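Local coordinates for protein GH127 beta-L-arabinofuranoside (Geobacillus stearothermophilus, PDB 4QK0) that probably hydrolyses beta-L-arabinofuranosidic bonds, releasing L-arabinose, as a glycoside hydrolase of family 127, at residues A571-P576 with G598-V603; F217-G222 with P255-K260; V496-E501 with D524-Y529; I60-S65 with G110-P115. One frame throughout, in Å; residues are numbered along the deposited sequence.

Contact 1: residues A571-P576 with G598-V603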
loop_
_atom_site.group_PDB
_atom_site.type_symbol
_atom_site.label_atom_id
_atom_site.label_comp_id
_atom_site.label_asym_id
_atom_site.label_seq_id
_atom_site.Cartn_x
_atom_site.Cartn_y
_atom_site.Cartn_z
ATOM N N ALA A 571 1.632 -3.934 17.044
ATOM C CA ALA A 571 1.636 -2.439 16.965
ATOM C C ALA A 571 1.327 -1.815 18.315
ATOM O O ALA A 571 1.858 -0.759 18.653
ATOM C CB ALA A 571 0.632 -1.955 15.935
ATOM N N ASN A 572 0.538 -2.508 19.140
ATOM C CA ASN A 572 0.198 -2.059 20.508
ATOM C C ASN A 572 1.204 -2.562 21.570
ATOM O O ASN A 572 0.830 -3.110 22.637
ATOM C CB ASN A 572 -1.213 -2.553 20.850
ATOM C CG ASN A 572 -1.688 -2.064 22.189
ATOM O OD1 ASN A 572 -1.516 -0.884 22.556
ATOM N ND2 ASN A 572 -2.309 -2.958 22.930
ATOM N N LEU A 573 2.482 -2.466 21.226
ATOM C CA LEU A 573 3.600 -2.787 22.125
ATOM C C LEU A 573 4.530 -1.627 22.026
ATOM O O LEU A 573 4.888 -1.210 20.926
ATOM C CB LEU A 573 4.385 -4.008 21.678
ATOM C CG LEU A 573 4.204 -5.345 22.390
ATOM C CD1 LEU A 573 5.156 -6.356 21.774
ATOM C CD2 LEU A 573 4.485 -5.271 23.859
ATOM N N PHE A 574 4.896 -1.100 23.175
ATOM C CA PHE A 574 5.679 0.096 23.286
ATOM C C PHE A 574 6.883 -0.242 24.149
ATOM O O PHE A 574 6.755 -0.797 25.247
ATOM C CB PHE A 574 4.840 1.258 23.860
ATOM C CG PHE A 574 3.659 1.617 22.997
ATOM C CD1 PHE A 574 2.478 0.885 23.057
ATOM C CD2 PHE A 574 3.747 2.650 22.088
ATOM C CE1 PHE A 574 1.405 1.191 22.241
ATOM C CE2 PHE A 574 2.698 2.962 21.270
ATOM C CZ PHE A 574 1.508 2.226 21.345
ATOM N N LEU A 575 8.063 0.077 23.633
ATOM C CA LEU A 575 9.283 -0.224 24.328
ATOM C C LEU A 575 9.741 1.044 24.943
ATOM O O LEU A 575 10.139 1.950 24.234
ATOM C CB LEU A 575 10.313 -0.798 23.335
ATOM C CG LEU A 575 11.636 -1.216 23.966
ATOM C CD1 LEU A 575 11.442 -2.346 24.979
ATOM C CD2 LEU A 575 12.643 -1.704 22.927
ATOM N N PRO A 576 9.705 1.151 26.266
ATOM C CA PRO A 576 10.286 2.360 26.875
ATOM C C PRO A 576 11.792 2.434 26.706
ATOM O O PRO A 576 12.466 1.400 26.652
ATOM C CB PRO A 576 9.989 2.207 28.362
ATOM C CG PRO A 576 9.114 1.037 28.487
ATOM C CD PRO A 576 9.276 0.184 27.276
ATOM N N GLY A 598 12.891 -8.419 27.820
ATOM C CA GLY A 598 12.722 -7.194 28.608
ATOM C C GLY A 598 11.267 -6.959 28.921
ATOM O O GLY A 598 10.419 -7.870 28.811
ATOM N N ILE A 599 10.970 -5.738 29.315
ATOM C CA ILE A 599 9.619 -5.363 29.760
ATOM C C ILE A 599 9.146 -4.275 28.834
ATOM O O ILE A 599 9.740 -3.242 28.798
ATOM C CB ILE A 599 9.598 -4.820 31.234
ATOM C CG1 ILE A 599 10.118 -5.868 32.235
ATOM C CG2 ILE A 599 8.182 -4.399 31.695
ATOM C CD1 ILE A 599 9.366 -7.180 32.222
ATOM N N ALA A 600 8.047 -4.498 28.146
ATOM C CA ALA A 600 7.399 -3.460 27.371
ATOM C C ALA A 600 6.029 -3.073 27.974
ATOM O O ALA A 600 5.641 -3.565 29.033
ATOM C CB ALA A 600 7.219 -3.955 25.948
ATOM N N GLU A 601 5.326 -2.197 27.278
ATOM C CA GLU A 601 4.016 -1.720 27.671
ATOM C C GLU A 601 3.016 -1.895 26.558
ATOM O O GLU A 601 3.334 -1.654 25.403
ATOM C CB GLU A 601 4.076 -0.234 27.967
ATOM C CG GLU A 601 4.837 0.115 29.203
ATOM C CD GLU A 601 4.796 1.613 29.528
ATOM O OE1 GLU A 601 3.921 2.348 28.985
ATOM O OE2 GLU A 601 5.658 2.044 30.319
ATOM N N ARG A 602 1.804 -2.295 26.931
ATOM C CA ARG A 602 0.655 -2.307 26.053
ATOM C C ARG A 602 -0.455 -1.369 26.539
ATOM O O ARG A 602 -0.656 -1.164 27.724
ATOM C CB ARG A 602 0.058 -3.676 26.000
ATOM C CG ARG A 602 0.953 -4.763 25.470
ATOM C CD ARG A 602 0.074 -5.936 25.162
ATOM N NE ARG A 602 0.707 -6.957 24.346
ATOM C CZ ARG A 602 0.637 -7.014 23.021
ATOM N NH1 ARG A 602 0.067 -6.051 22.306
ATOM N NH2 ARG A 602 1.195 -8.019 22.399
ATOM N N VAL A 603 -1.188 -0.823 25.596
ATOM C CA VAL A 603 -2.402 -0.104 25.926
ATOM C C VAL A 603 -3.488 -1.110 26.270
ATOM O O VAL A 603 -3.671 -2.100 25.575
ATOM C CB VAL A 603 -2.841 0.801 24.755
ATOM C CG1 VAL A 603 -4.186 1.455 25.018
ATOM C CG2 VAL A 603 -1.763 1.863 24.542
#

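Contact 2: residues F217-G222 with P255-K260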
loop_
_atom_site.group_PDB
_atom_site.type_symbol
_atom_site.label_atom_id
_atom_site.label_comp_id
_atom_site.label_asym_id
_atom_site.label_seq_id
_atom_site.Cartn_x
_atom_site.Cartn_y
_atom_site.Cartn_z
ATOM N N PHE A 217 28.532 -4.217 -23.132
ATOM C CA PHE A 217 27.101 -4.283 -22.713
ATOM C C PHE A 217 26.744 -3.168 -21.697
ATOM O O PHE A 217 25.727 -2.528 -21.792
ATOM C CB PHE A 217 26.817 -5.655 -22.097
ATOM C CG PHE A 217 26.546 -6.757 -23.118
ATOM C CD1 PHE A 217 25.583 -6.618 -24.075
ATOM C CD2 PHE A 217 27.254 -7.918 -23.078
ATOM C CE1 PHE A 217 25.304 -7.640 -24.972
ATOM C CE2 PHE A 217 26.978 -8.951 -23.947
ATOM C CZ PHE A 217 26.005 -8.817 -24.913
ATOM N N ILE A 218 27.644 -2.949 -20.762
ATOM C CA ILE A 218 27.518 -1.883 -19.792
ATOM C C ILE A 218 27.586 -0.485 -20.421
ATOM O O ILE A 218 26.750 0.363 -20.105
ATOM C CB ILE A 218 28.582 -2.052 -18.680
ATOM C CG1 ILE A 218 28.293 -3.303 -17.841
ATOM C CG2 ILE A 218 28.680 -0.830 -17.800
ATOM C CD1 ILE A 218 26.971 -3.293 -17.106
ATOM N N ASP A 219 28.538 -0.247 -21.322
ATOM C CA ASP A 219 28.656 1.093 -21.930
ATOM C C ASP A 219 27.552 1.391 -22.887
ATOM O O ASP A 219 27.225 2.548 -23.075
ATOM C CB ASP A 219 30.021 1.326 -22.641
ATOM C CG ASP A 219 31.174 1.307 -21.680
ATOM O OD1 ASP A 219 30.981 1.626 -20.461
ATOM O OD2 ASP A 219 32.296 0.980 -22.141
ATOM N N GLN A 220 26.940 0.371 -23.458
ATOM C CA GLN A 220 25.896 0.614 -24.449
ATOM C C GLN A 220 24.501 0.881 -23.848
ATOM O O GLN A 220 23.659 1.525 -24.468
ATOM C CB GLN A 220 25.765 -0.579 -25.358
ATOM C CG GLN A 220 24.976 -0.272 -26.605
ATOM C CD GLN A 220 25.654 0.765 -27.508
ATOM O OE1 GLN A 220 26.860 0.921 -27.510
ATOM N NE2 GLN A 220 24.857 1.454 -28.287
ATOM N N ARG A 221 24.281 0.380 -22.638
ATOM C CA ARG A 221 22.993 0.500 -21.960
ATOM C C ARG A 221 22.597 1.936 -21.777
ATOM O O ARG A 221 23.371 2.768 -21.272
ATOM C CB ARG A 221 23.016 -0.199 -20.610
ATOM C CG ARG A 221 21.668 -0.671 -20.166
ATOM C CD ARG A 221 21.717 -1.302 -18.786
ATOM N NE ARG A 221 20.453 -2.001 -18.529
ATOM C CZ ARG A 221 20.138 -3.207 -19.011
ATOM N NH1 ARG A 221 20.997 -3.857 -19.793
ATOM N NH2 ARG A 221 18.961 -3.766 -18.718
ATOM N N GLY A 222 21.373 2.224 -22.186
ATOM C CA GLY A 222 20.808 3.549 -21.973
ATOM C C GLY A 222 21.191 4.576 -23.016
ATOM O O GLY A 222 20.730 5.697 -22.956
ATOM N N PRO A 255 22.703 6.420 -19.548
ATOM C CA PRO A 255 23.882 5.625 -19.406
ATOM C C PRO A 255 24.268 5.425 -17.959
ATOM O O PRO A 255 23.993 6.275 -17.122
ATOM C CB PRO A 255 24.941 6.429 -20.203
ATOM C CG PRO A 255 24.147 7.179 -21.248
ATOM C CD PRO A 255 22.885 7.551 -20.489
ATOM N N VAL A 256 24.952 4.321 -17.677
ATOM C CA VAL A 256 25.148 3.935 -16.297
ATOM C C VAL A 256 25.923 4.966 -15.481
ATOM O O VAL A 256 25.590 5.161 -14.322
ATOM C CB VAL A 256 25.799 2.575 -16.120
ATOM C CG1 VAL A 256 24.936 1.516 -16.793
ATOM C CG2 VAL A 256 27.211 2.559 -16.674
ATOM N N ARG A 257 26.885 5.662 -16.101
ATOM C CA ARG A 257 27.655 6.673 -15.395
ATOM C C ARG A 257 26.817 7.900 -15.038
ATOM O O ARG A 257 27.187 8.631 -14.153
ATOM C CB ARG A 257 28.931 7.096 -16.168
ATOM C CG ARG A 257 29.969 5.990 -16.316
ATOM C CD ARG A 257 30.992 6.291 -17.397
ATOM N NE ARG A 257 31.942 5.191 -17.619
ATOM C CZ ARG A 257 31.688 4.134 -18.361
ATOM N NH1 ARG A 257 30.478 3.960 -18.898
ATOM N NH2 ARG A 257 32.611 3.190 -18.531
ATOM N N GLU A 258 25.681 8.106 -15.674
ATOM C CA GLU A 258 24.820 9.210 -15.275
ATOM C C GLU A 258 23.740 8.797 -14.246
ATOM O O GLU A 258 22.964 9.633 -13.810
ATOM C CB GLU A 258 24.135 9.770 -16.504
ATOM C CG GLU A 258 25.155 10.316 -17.476
ATOM C CD GLU A 258 24.580 10.642 -18.855
ATOM O OE1 GLU A 258 25.343 10.436 -19.823
ATOM O OE2 GLU A 258 23.405 11.088 -19.000
ATOM N N GLN A 259 23.676 7.511 -13.895
ATOM C CA GLN A 259 22.741 7.015 -12.870
ATOM C C GLN A 259 23.296 7.304 -11.484
ATOM O O GLN A 259 24.306 6.720 -11.042
ATOM C CB GLN A 259 22.430 5.512 -13.078
ATOM C CG GLN A 259 21.674 5.283 -14.357
ATOM C CD GLN A 259 21.278 3.835 -14.584
ATOM O OE1 GLN A 259 21.033 3.069 -13.626
ATOM N NE2 GLN A 259 21.247 3.429 -15.857
ATOM N N LYS A 260 22.634 8.228 -10.797
ATOM C CA LYS A 260 23.033 8.616 -9.463
ATOM C C LYS A 260 22.114 8.113 -8.360
ATOM O O LYS A 260 22.472 8.211 -7.180
ATOM C CB LYS A 260 23.126 10.139 -9.394
ATOM C CG LYS A 260 24.204 10.691 -10.319
ATOM C CD LYS A 260 24.391 12.191 -10.151
ATOM C CE LYS A 260 25.120 12.792 -11.349
ATOM N NZ LYS A 260 26.284 11.956 -11.766
HETATM O O HOH W 1 25.741 2.692 -20.108
#

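Contact 3: residues V496-E501 with D524-Y529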
loop_
_atom_site.group_PDB
_atom_site.type_symbol
_atom_site.label_atom_id
_atom_site.label_comp_id
_atom_site.label_asym_id
_atom_site.label_seq_id
_atom_site.Cartn_x
_atom_site.Cartn_y
_atom_site.Cartn_z
ATOM N N VAL A 496 42.023 -6.294 20.617
ATOM C CA VAL A 496 42.891 -7.303 19.970
ATOM C C VAL A 496 44.130 -7.625 20.760
ATOM O O VAL A 496 44.794 -6.716 21.279
ATOM C CB VAL A 496 43.382 -6.863 18.585
ATOM C CG1 VAL A 496 44.256 -7.937 17.961
ATOM C CG2 VAL A 496 42.198 -6.633 17.668
ATOM N N THR A 497 44.441 -8.921 20.868
ATOM C CA THR A 497 45.697 -9.351 21.469
ATOM C C THR A 497 46.400 -10.301 20.529
ATOM O O THR A 497 45.767 -11.053 19.784
ATOM C CB THR A 497 45.552 -10.076 22.822
ATOM O OG1 THR A 497 44.912 -11.326 22.617
ATOM C CG2 THR A 497 44.782 -9.252 23.825
ATOM N N ILE A 498 47.718 -10.288 20.607
ATOM C CA ILE A 498 48.581 -11.183 19.826
ATOM C C ILE A 498 49.490 -11.893 20.803
ATOM O O ILE A 498 50.201 -11.245 21.576
ATOM C CB ILE A 498 49.418 -10.399 18.771
ATOM C CG1 ILE A 498 48.475 -9.829 17.718
ATOM C CG2 ILE A 498 50.443 -11.317 18.086
ATOM C CD1 ILE A 498 49.122 -8.840 16.775
ATOM N N ASN A 499 49.401 -13.213 20.795
ATOM C CA ASN A 499 50.067 -14.053 21.778
ATOM C C ASN A 499 49.891 -13.514 23.180
ATOM O O ASN A 499 50.858 -13.397 23.921
ATOM C CB ASN A 499 51.561 -14.213 21.416
ATOM C CG ASN A 499 51.746 -14.906 20.097
ATOM O OD1 ASN A 499 50.903 -15.712 19.712
ATOM N ND2 ASN A 499 52.777 -14.558 19.369
ATOM N N GLY A 500 48.657 -13.139 23.523
ATOM C CA GLY A 500 48.348 -12.698 24.867
ATOM C C GLY A 500 48.686 -11.255 25.157
ATOM O O GLY A 500 48.343 -10.782 26.227
ATOM N N GLU A 501 49.326 -10.527 24.232
ATOM C CA GLU A 501 49.647 -9.108 24.474
ATOM C C GLU A 501 48.738 -8.177 23.694
ATOM O O GLU A 501 48.489 -8.365 22.508
ATOM C CB GLU A 501 51.093 -8.761 24.103
ATOM C CG GLU A 501 52.165 -9.626 24.755
ATOM C CD GLU A 501 52.317 -9.456 26.278
ATOM O OE1 GLU A 501 51.564 -8.730 26.970
ATOM O OE2 GLU A 501 53.228 -10.113 26.818
ATOM N N ASP A 524 51.267 -18.599 16.102
ATOM C CA ASP A 524 50.880 -17.274 16.537
ATOM C C ASP A 524 49.354 -17.229 16.688
ATOM O O ASP A 524 48.602 -17.778 15.871
ATOM C CB ASP A 524 51.374 -16.194 15.572
ATOM C CG ASP A 524 52.804 -15.748 15.867
ATOM O OD1 ASP A 524 53.357 -16.090 16.936
ATOM O OD2 ASP A 524 53.388 -15.012 15.040
ATOM N N GLU A 525 48.916 -16.575 17.744
ATOM C CA GLU A 525 47.497 -16.480 18.072
ATOM C C GLU A 525 47.025 -15.028 18.224
ATOM O O GLU A 525 47.602 -14.236 18.971
ATOM C CB GLU A 525 47.214 -17.233 19.340
ATOM C CG GLU A 525 45.738 -17.490 19.500
ATOM C CD GLU A 525 45.426 -18.237 20.786
ATOM O OE1 GLU A 525 45.687 -19.445 20.824
ATOM O OE2 GLU A 525 44.912 -17.617 21.745
ATOM N N VAL A 526 46.014 -14.678 17.442
ATOM C CA VAL A 526 45.364 -13.378 17.517
ATOM C C VAL A 526 43.995 -13.609 18.130
ATOM O O VAL A 526 43.239 -14.437 17.633
ATOM C CB VAL A 526 45.178 -12.759 16.130
ATOM C CG1 VAL A 526 44.520 -11.382 16.227
ATOM C CG2 VAL A 526 46.504 -12.644 15.400
ATOM N N LYS A 527 43.717 -12.898 19.227
ATOM C CA LYS A 527 42.392 -12.884 19.844
ATOM C C LYS A 527 41.688 -11.563 19.611
ATOM O O LYS A 527 42.235 -10.473 19.903
ATOM C CB LYS A 527 42.323 -13.253 21.341
ATOM C CG LYS A 527 42.103 -14.744 21.486
ATOM C CD LYS A 527 42.289 -15.255 22.897
ATOM C CE LYS A 527 41.071 -14.946 23.750
ATOM N NZ LYS A 527 40.003 -15.959 23.567
ATOM N N LEU A 528 40.482 -11.680 19.054
ATOM C CA LEU A 528 39.619 -10.528 18.810
ATOM C C LEU A 528 38.447 -10.595 19.737
ATOM O O LEU A 528 37.870 -11.657 19.919
ATOM C CB LEU A 528 39.096 -10.543 17.406
ATOM C CG LEU A 528 40.089 -10.644 16.256
ATOM C CD1 LEU A 528 39.367 -10.713 14.927
ATOM C CD2 LEU A 528 40.946 -9.419 16.269
ATOM N N TYR A 529 38.101 -9.454 20.326
ATOM C CA TYR A 529 36.934 -9.357 21.193
ATOM C C TYR A 529 36.073 -8.178 20.735
ATOM O O TYR A 529 36.524 -7.022 20.742
ATOM C CB TYR A 529 37.329 -9.186 22.654
ATOM C CG TYR A 529 36.135 -8.829 23.528
ATOM C CD1 TYR A 529 35.016 -9.668 23.577
ATOM C CD2 TYR A 529 36.114 -7.640 24.288
ATOM C CE1 TYR A 529 33.924 -9.337 24.364
ATOM C CE2 TYR A 529 35.025 -7.307 25.073
ATOM C CZ TYR A 529 33.934 -8.160 25.103
ATOM O OH TYR A 529 32.838 -7.833 25.857
HETATM O O HOH W 2 46.377 -13.383 21.720
#

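Contact 4: residues I60-S65 with G110-P115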
loop_
_atom_site.group_PDB
_atom_site.type_symbol
_atom_site.label_atom_id
_atom_site.label_comp_id
_atom_site.label_asym_id
_atom_site.label_seq_id
_atom_site.Cartn_x
_atom_site.Cartn_y
_atom_site.Cartn_z
ATOM N N ILE A 60 14.182 -32.134 -25.622
ATOM C CA ILE A 60 13.498 -31.887 -26.876
ATOM C C ILE A 60 14.452 -31.175 -27.797
ATOM O O ILE A 60 14.606 -31.517 -28.972
ATOM C CB ILE A 60 12.212 -31.093 -26.644
ATOM C CG1 ILE A 60 11.233 -31.938 -25.787
ATOM C CG2 ILE A 60 11.578 -30.715 -27.964
ATOM C CD1 ILE A 60 10.047 -31.158 -25.235
ATOM N N ALA A 61 15.136 -30.184 -27.261
ATOM C CA ALA A 61 16.025 -29.376 -28.093
ATOM C C ALA A 61 17.174 -30.210 -28.650
ATOM O O ALA A 61 17.696 -29.886 -29.678
ATOM C CB ALA A 61 16.563 -28.179 -27.295
ATOM N N ALA A 62 17.603 -31.234 -27.924
ATOM C CA ALA A 62 18.706 -32.082 -28.384
ATOM C C ALA A 62 18.190 -33.130 -29.339
ATOM O O ALA A 62 18.943 -33.936 -29.829
ATOM C CB ALA A 62 19.362 -32.761 -27.220
ATOM N N GLY A 63 16.893 -33.110 -29.616
ATOM C CA GLY A 63 16.285 -34.125 -30.486
ATOM C C GLY A 63 16.171 -35.503 -29.851
ATOM O O GLY A 63 16.157 -36.491 -30.555
ATOM N N GLU A 64 16.079 -35.561 -28.531
ATOM C CA GLU A 64 16.009 -36.818 -27.811
ATOM C C GLU A 64 14.647 -37.011 -27.181
ATOM O O GLU A 64 14.419 -37.960 -26.483
ATOM C CB GLU A 64 17.091 -36.854 -26.735
ATOM C CG GLU A 64 18.460 -37.007 -27.366
ATOM C CD GLU A 64 19.612 -36.664 -26.445
ATOM O OE1 GLU A 64 19.452 -36.787 -25.202
ATOM O OE2 GLU A 64 20.677 -36.264 -26.984
ATOM N N SER A 65 13.719 -36.128 -27.471
ATOM C CA SER A 65 12.399 -36.299 -26.988
ATOM C C SER A 65 11.490 -35.434 -27.814
ATOM O O SER A 65 11.947 -34.601 -28.590
ATOM C CB SER A 65 12.372 -35.939 -25.499
ATOM O OG SER A 65 11.078 -35.835 -25.003
ATOM N N GLY A 110 25.344 -29.879 -24.031
ATOM C CA GLY A 110 26.232 -29.960 -25.207
ATOM C C GLY A 110 25.523 -30.500 -26.441
ATOM O O GLY A 110 25.723 -29.990 -27.545
ATOM N N ARG A 111 24.605 -31.455 -26.266
ATOM C CA ARG A 111 23.804 -31.930 -27.442
ATOM C C ARG A 111 22.686 -30.997 -27.840
ATOM O O ARG A 111 22.278 -31.019 -28.965
ATOM C CB ARG A 111 23.261 -33.350 -27.190
ATOM C CG ARG A 111 24.393 -34.366 -26.928
ATOM C CD ARG A 111 23.893 -35.819 -26.871
ATOM N NE ARG A 111 22.863 -36.095 -25.850
ATOM C CZ ARG A 111 23.100 -36.347 -24.558
ATOM N NH1 ARG A 111 24.333 -36.366 -24.080
ATOM N NH2 ARG A 111 22.099 -36.553 -23.722
ATOM N N ALA A 112 22.158 -30.165 -26.924
ATOM C CA ALA A 112 21.105 -29.192 -27.323
ATOM C C ALA A 112 21.710 -27.986 -28.000
ATOM O O ALA A 112 21.018 -27.188 -28.631
ATOM C CB ALA A 112 20.327 -28.741 -26.098
ATOM N N GLN A 113 23.009 -27.772 -27.816
ATOM C CA GLN A 113 23.664 -26.563 -28.379
ATOM C C GLN A 113 23.706 -26.576 -29.928
ATOM O O GLN A 113 24.034 -27.597 -30.550
ATOM C CB GLN A 113 25.102 -26.440 -27.862
ATOM C CG GLN A 113 25.780 -25.138 -28.272
ATOM C CD GLN A 113 27.107 -24.953 -27.581
ATOM O OE1 GLN A 113 27.773 -25.918 -27.323
ATOM N NE2 GLN A 113 27.445 -23.713 -27.195
ATOM N N GLN A 114 23.314 -25.464 -30.544
ATOM C CA GLN A 114 23.329 -25.326 -31.993
ATOM C C GLN A 114 24.787 -25.302 -32.487
ATOM O O GLN A 114 25.695 -25.017 -31.733
ATOM C CB GLN A 114 22.547 -24.070 -32.414
ATOM C CG GLN A 114 21.027 -24.229 -32.224
ATOM C CD GLN A 114 20.232 -22.999 -32.653
ATOM O OE1 GLN A 114 20.726 -22.151 -33.395
ATOM N NE2 GLN A 114 18.974 -22.885 -32.164
ATOM N N PRO A 115 25.008 -25.605 -33.761
ATOM C CA PRO A 115 26.362 -25.583 -34.302
ATOM C C PRO A 115 27.075 -24.237 -34.158
ATOM O O PRO A 115 28.283 -24.199 -34.113
ATOM C CB PRO A 115 26.151 -25.883 -35.792
ATOM C CG PRO A 115 24.801 -26.508 -35.898
ATOM C CD PRO A 115 23.992 -25.961 -34.768
#

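Contact 1: residues A571-P576 with G598-V603
The open end of the beta hairpin made by strands 574-586 and 593-603, in the C-terminal domain, is closed here by a single antiparallel bridge and a pair of hydrogen bonds from the N572 side chain. F574 and E601 form the hydrogen-bonded pair: F574 N gives to E601 O at 2.8 Å, and E601 N returns a bond to F574 O at 2.9 Å. Beyond this bridge a side chain takes over from the backbone. N572 holds CG anti to its backbone N (chi1 -176°), which brings its amide across V603. N572 ND2 reaches V603 O at 3.1 Å along an almost straight bond (172°), on a lone pair in the carbonyl plane, whereas V603 N meets N572 OD1, also at 3.1 Å, from above the amide plane. An alanine at N572 would lose both bonds and would probably let the end of strand 593-603 drift from the loop. Beside this amide, L573 CG lies 3.9 Å above one face of the R602 guanidinium, over its centre, and L573 CD2 rests on A600 CB at 3.7 Å. The guanidinium itself is fixed by the carbonyls of N566 and N569. E601 O sits at the edge of the F574 ring. Around this pairing, strand 620-629 flanks 598-603 and bonds E601 OE1 through T620 OG1, strand 641-647 runs alongside L575, and G548 and P541 of the second subunit pack on F574 and V603.

Contact 2: residues F217-G222 with P255-K260
The R257 guanidinium presents its edge to D219, with OD1 of that aspartate in its plane, and the R257 side chain also touches L288 of helix 286-302. Its grip is end-on, both terminal nitrogens converging on one oxygen: NH1 to D219 OD1 is 2.9 Å and NH2 to the same OD1 3.0 Å. With the carboxylate turned 46° from the guanidinium, D219 OD1 is approached from above its own plane, and it accepts a further bond from Q215 NE2. R257 NH2 also pairs with D285 and NE with S287, so the extended arginine chain is held from several directions. A leucine at R257 would remove the salt bridge to D219 and would probably loosen the 3-10 turn from the helix end. Next to this polar tie, I218 CG2 meets V256 CG2 at 3.9 Å, the two side chains crossing at about a right angle. One water links the two backbones: it accepts from V256 N at 3.0 Å and lies 2.5 Å from I218 O and 2.6 Å from R221 O. G222 then turns off with phi 84°, where a CB would clash with P255 N. The result is a helix C-terminus and the residue after it, their carbonyls I218 O and R221 O bridged by water, set against a 3-10 turn among helices 194-205, 266-283 and 286-302, consistent with the (alpha/alpha)6 barrel expected of a GH127 catalytic domain.

Contact 3: residues V496-E501 with D524-Y529
V496 and L528 lie side by side and point the same way, as do I498 and V526, so that these four apolar residues share one face of the sheet while T497 and K527 stand together on the other. The tightest point is V496 CG2 against L528 CD2, at 3.4 Å closer than usual van der Waals contact. From the same valine, CG1 reaches obliquely to V526 CG1 at 3.9 Å, and this diagonal contact links the two non-hydrogen-bonded pairs. On the opposite face T497 turns OG1 into the crowded position between its backbone N and carbonyl carbon (chi1 68°), next to K527 CB. T497 and K527 are the hydrogen-bonded pair, with K527 N to T497 O at 2.8 Å. Strand 524-529 is an inner strand of an antiparallel sheet in the middle domain, between 468-475 and 495-498, and the latter folds back onto 501-503 through a type I' turn from I498 to E501, a two-residue hairpin with N499 and G500 at its corners. N499 extends the pairing with its side chain: OD1 takes E525 N at 2.9 Å, while ND2 gives to D524 OD1 at 2.9 Å from well above the carboxylate plane, the amide and carboxylate being 54° apart. The other D524 oxygen, OD2, is bound by R518 in a salt bridge. A water ties T497 OG1 and G500 N, at the turn, to E525 O of the facing strand.

Contact 4: residues I60-S65 with G110-P115
E64 and R111 meet in a side-on salt bridge, two nitrogens to two oxygens. R111 NE to E64 OE2 is very short at 2.5 Å, and R111 NH2 to E64 OE1 is 3.0 Å; each oxygen uses its syn lone pair, and both lie nearly in the guanidinium plane. The carboxylate and guanidinium are almost coplanar, 18° apart, although the two side chains cross at about a right angle. R111 reaches this geometry by bending at chi3 (-58°), bringing NE round to the glutamate, whose chain runs out extended beyond CG. Alongside the pair, small side chains let the backbones come close. A62 CB rests 3.9 Å from R111 CB, A61 CB touches A112 CB at 4.0 Å, and the CA atoms of A62 and A112 are 3.9 Å apart. One step further out, G63 ends helix 54-61 in a Schellman motif, its positive phi and the bond from G63 N to I60 O (2.9 Å) turning the chain so that E64 faces R111. F58 and L119 also lie against A112, while T121 and T124 border A61. Two helix C-termini, of 54-61 and 96-112, therefore converge at the surface of the catalytic domain. A positive charge near these two helix ends would probably be favourable, and matching syn lone pairs to N-H groups makes this a well-directed ion pair, which would probably favour a charged E64.

Overall arrangement
The four contacts sample all three parts of the chain as separate examples, none touching another. Contacts 2 and 4 both belong to the helical catalytic domain, with nearest atoms about 15 Å apart and centres about 36 Å apart; each joins a helix C-terminus to another element with an arginine-carboxylate bridge. Contacts 1 and 3 lie in the C-terminal and middle domains, about 20 Å apart at their nearest atoms, and both extend an antiparallel pairing with an asparagine side chain. Contacts 1 and 4 are the farthest apart, about 62 Å between centres, on opposite sides of the chain's centre. Contact 1 alone meets the second subunit. No sugar or metal takes part in any of them.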